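Local atomic coordinates of ribonuclease J (Methanolobus psychrophilus R15, PDB entry 5HAB), a protein that probably degrades RNA as a metal-dependent exoribonuclease of the beta-CASP branch of the metallo-beta-lactamase superfamily. Residues B[44-54]-B[182-193]. The protein carries 1 engineered substitution. Residues are numbered along the deposited sequence; the frame is centred on the assembly and turned at random.
Sequences IRVNEDIIIID and VAIHTPSGAVVY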
# COMPACT_ATOMS: atom_id res chain seq x y z
N ILE B 44 -22.66 0.41 31.06
CA ILE B 44 -22.02 0.88 32.28
C ILE B 44 -22.85 0.45 33.48
O ILE B 44 -23.98 0.90 33.66
CB ILE B 44 -21.85 2.42 32.28
CG1 ILE B 44 -21.13 2.89 31.01
CG2 ILE B 44 -21.12 2.88 33.54
CD1 ILE B 44 -19.75 2.30 30.83
N ARG B 45 -22.30 -0.42 34.31
CA ARG B 45 -22.99 -0.91 35.49
C ARG B 45 -22.52 -0.15 36.71
O ARG B 45 -21.32 -0.06 36.97
CB ARG B 45 -22.75 -2.42 35.67
CG ARG B 45 -23.41 -3.02 36.91
CD ARG B 45 -23.21 -4.53 36.98
NE ARG B 45 -21.80 -4.89 36.99
CZ ARG B 45 -20.99 -4.75 38.04
NH1 ARG B 45 -21.46 -4.25 39.18
NH2 ARG B 45 -19.71 -5.10 37.96
N VAL B 46 -23.44 0.46 37.44
CA VAL B 46 -23.13 1.02 38.75
C VAL B 46 -23.87 0.19 39.80
O VAL B 46 -25.10 0.26 39.92
CB VAL B 46 -23.50 2.50 38.83
CG1 VAL B 46 -22.88 3.12 40.08
CG2 VAL B 46 -23.04 3.23 37.58
N ASN B 47 -23.10 -0.63 40.51
CA ASN B 47 -23.63 -1.59 41.47
C ASN B 47 -24.59 -2.57 40.79
O ASN B 47 -24.15 -3.58 40.25
CB ASN B 47 -24.30 -0.84 42.63
CG ASN B 47 -23.31 0.00 43.41
OD1 ASN B 47 -22.16 -0.38 43.58
ND2 ASN B 47 -23.75 1.17 43.85
N GLU B 48 -25.89 -2.28 40.80
CA GLU B 48 -26.85 -3.18 40.15
C GLU B 48 -27.76 -2.45 39.18
O GLU B 48 -28.73 -3.02 38.69
CB GLU B 48 -27.69 -3.93 41.19
CG GLU B 48 -26.87 -4.76 42.17
CD GLU B 48 -27.71 -5.75 42.95
OE1 GLU B 48 -27.19 -6.83 43.30
OE2 GLU B 48 -28.90 -5.45 43.22
N ASP B 49 -27.45 -1.19 38.89
CA ASP B 49 -28.18 -0.44 37.87
C ASP B 49 -27.32 -0.29 36.62
O ASP B 49 -26.12 -0.08 36.72
CB ASP B 49 -28.60 0.93 38.41
CG ASP B 49 -29.69 0.82 39.46
OD1 ASP B 49 -30.62 0.01 39.27
OD2 ASP B 49 -29.61 1.54 40.48
N ILE B 50 -27.92 -0.42 35.44
CA ILE B 50 -27.15 -0.40 34.20
C ILE B 50 -27.60 0.72 33.26
O ILE B 50 -28.79 0.90 33.01
CB ILE B 50 -27.25 -1.76 33.48
CG1 ILE B 50 -26.76 -2.88 34.39
CG2 ILE B 50 -26.46 -1.74 32.17
CD1 ILE B 50 -26.91 -4.26 33.79
N ILE B 51 -26.63 1.48 32.75
CA ILE B 51 -26.86 2.45 31.69
C ILE B 51 -26.27 1.91 30.39
O ILE B 51 -25.07 1.75 30.28
CB ILE B 51 -26.23 3.81 32.04
CG1 ILE B 51 -26.67 4.25 33.44
CG2 ILE B 51 -26.59 4.87 30.99
CD1 ILE B 51 -28.12 4.65 33.53
N ILE B 52 -27.11 1.62 29.41
CA ILE B 52 -26.63 1.24 28.09
C ILE B 52 -26.26 2.51 27.32
O ILE B 52 -26.98 3.51 27.39
CB ILE B 52 -27.66 0.39 27.31
CG1 ILE B 52 -27.87 -0.97 27.99
CG2 ILE B 52 -27.23 0.17 25.88
CD1 ILE B 52 -28.94 -1.83 27.33
N ILE B 53 -25.13 2.48 26.62
CA ILE B 53 -24.71 3.59 25.78
C ILE B 53 -24.57 3.12 24.34
O ILE B 53 -23.72 2.27 24.02
CB ILE B 53 -23.41 4.23 26.29
CG1 ILE B 53 -23.50 4.53 27.78
CG2 ILE B 53 -23.13 5.50 25.52
CD1 ILE B 53 -22.31 5.32 28.32
N ASP B 54 -25.46 3.66 23.50
CA ASP B 54 -25.48 3.48 22.05
C ASP B 54 -25.83 2.05 21.65
O ASP B 54 -25.53 1.09 22.35
CB ASP B 54 -24.14 3.90 21.43
CG ASP B 54 -23.91 5.41 21.55
OD1 ASP B 54 -24.87 6.18 21.35
OD2 ASP B 54 -22.76 5.82 21.84
N VAL B 182 -20.83 11.58 27.33
CA VAL B 182 -21.74 11.35 28.45
C VAL B 182 -20.94 11.00 29.70
O VAL B 182 -20.06 10.15 29.68
CB VAL B 182 -22.80 10.26 28.12
CG1 VAL B 182 -22.16 9.03 27.52
CG2 VAL B 182 -23.58 9.88 29.37
N ALA B 183 -21.24 11.71 30.79
CA ALA B 183 -20.63 11.45 32.09
C ALA B 183 -21.66 10.84 33.04
O ALA B 183 -22.70 11.44 33.32
CB ALA B 183 -20.05 12.72 32.69
N ILE B 184 -21.37 9.64 33.51
CA ILE B 184 -22.20 8.96 34.49
C ILE B 184 -21.62 9.21 35.88
O ILE B 184 -20.58 8.67 36.24
CB ILE B 184 -22.31 7.46 34.18
CG1 ILE B 184 -22.95 7.27 32.81
CG2 ILE B 184 -23.09 6.74 35.26
CD1 ILE B 184 -23.00 5.84 32.36
N HIS B 185 -22.30 10.05 36.65
CA HIS B 185 -21.86 10.37 38.00
C HIS B 185 -22.37 9.33 38.99
O HIS B 185 -23.58 9.04 39.04
CB HIS B 185 -22.31 11.77 38.41
CG HIS B 185 -21.79 12.86 37.52
ND1 HIS B 185 -20.56 13.45 37.72
CD2 HIS B 185 -22.33 13.47 36.44
CE1 HIS B 185 -20.36 14.37 36.80
NE2 HIS B 185 -21.42 14.40 36.01
N THR B 186 -21.43 8.80 39.75
CA THR B 186 -21.65 7.78 40.77
C THR B 186 -21.12 8.32 42.10
O THR B 186 -20.34 9.27 42.10
CB THR B 186 -20.93 6.45 40.44
OG1 THR B 186 -19.55 6.56 40.82
CG2 THR B 186 -21.04 6.12 38.96
N PRO B 187 -21.53 7.71 43.23
CA PRO B 187 -21.00 8.16 44.52
C PRO B 187 -19.47 8.09 44.64
O PRO B 187 -18.91 8.77 45.50
CB PRO B 187 -21.66 7.19 45.52
CG PRO B 187 -22.22 6.08 44.70
CD PRO B 187 -22.57 6.68 43.39
N SER B 188 -18.81 7.30 43.80
CA SER B 188 -17.36 7.19 43.84
C SER B 188 -16.66 8.00 42.75
O SER B 188 -15.44 8.00 42.65
CB SER B 188 -16.93 5.73 43.72
OG SER B 188 -17.06 5.05 44.96
N GLY B 189 -17.45 8.69 41.92
CA GLY B 189 -16.88 9.47 40.83
C GLY B 189 -17.54 9.23 39.49
O GLY B 189 -18.57 8.56 39.42
N ALA B 190 -16.95 9.76 38.42
CA ALA B 190 -17.61 9.78 37.11
C ALA B 190 -17.04 8.78 36.11
O ALA B 190 -15.84 8.56 36.05
CB ALA B 190 -17.55 11.19 36.53
N VAL B 191 -17.92 8.19 35.30
CA VAL B 191 -17.49 7.38 34.17
C VAL B 191 -17.79 8.15 32.89
O VAL B 191 -18.93 8.48 32.61
CB VAL B 191 -18.18 6.02 34.16
CG1 VAL B 191 -17.81 5.25 32.90
CG2 VAL B 191 -17.80 5.22 35.40
N VAL B 192 -16.75 8.44 32.11
CA VAL B 192 -16.93 9.26 30.92
C VAL B 192 -16.83 8.41 29.67
O VAL B 192 -15.98 7.53 29.54
CB VAL B 192 -15.90 10.41 30.88
CG1 VAL B 192 -16.08 11.24 29.63
CG2 VAL B 192 -16.06 11.29 32.11
N TYR B 193 -17.76 8.66 28.75
CA TYR B 193 -17.85 7.99 27.48
C TYR B 193 -17.72 9.05 26.39
O TYR B 193 -18.54 9.98 26.30
CB TYR B 193 -19.18 7.22 27.39
CG TYR B 193 -19.50 6.51 26.09
CD1 TYR B 193 -20.00 7.21 25.00
CD2 TYR B 193 -19.35 5.13 25.98
CE1 TYR B 193 -20.33 6.55 23.82
CE2 TYR B 193 -19.67 4.47 24.81
CZ TYR B 193 -20.16 5.19 23.73
OH TYR B 193 -20.49 4.55 22.56
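Asp54 OD2 has two hydroxyl partners, Thr103 OG1 and Tyr193 OH. It is hydrogen-bonded to Thr103 OG1, while Tyr193 OH, 2.7 Å from OD2, adds at most a weak bond, since its proton may be turned to a different acceptor. The carboxylate is turned 57° from the phenol ring. One residue earlier, Ile53 sets CG2 squarely over a face of that ring, 3.4 Å from the centroid and only 9° off the normal, a CH-pi contact. Its CD1 continues over the inner part of Tyr193 and touches Val182 CG1 at 3.8 Å. Tyr193 CG is anti to the backbone N (chi1 177°), which lays the ring alongside Ile53 and brings its hydroxyl to Asp54.

Farther along, Ile184 CD1, anti to CA, is carried away from its own strand and rests on the backbone-paired Ile44 and Ile51, 3.6 Å from Ile44 CB and 3.8 Å from Ile51 CB. Val191 CG1 flanks Ile44, while near the turns Val46 CG1 meets Thr186 CG2 at 3.7 Å. Thr186 OG1 faces its own hairpin instead, accepting from Ser188 N in an ST turn and donating to Gly189 O.

The hairpins belong to the two central sheets of the metallo-beta-lactamase alpha-beta/beta-alpha sandwich, packed face to face. Ile226 of strand 222-228 extends the apolar layer beside Ile44, Val191 and Tyr193. Cohesion is thus mainly apolar, aliphatic side chains plus the face of Tyr193, with the polar Asp54-Tyr193 pairing confined to one end.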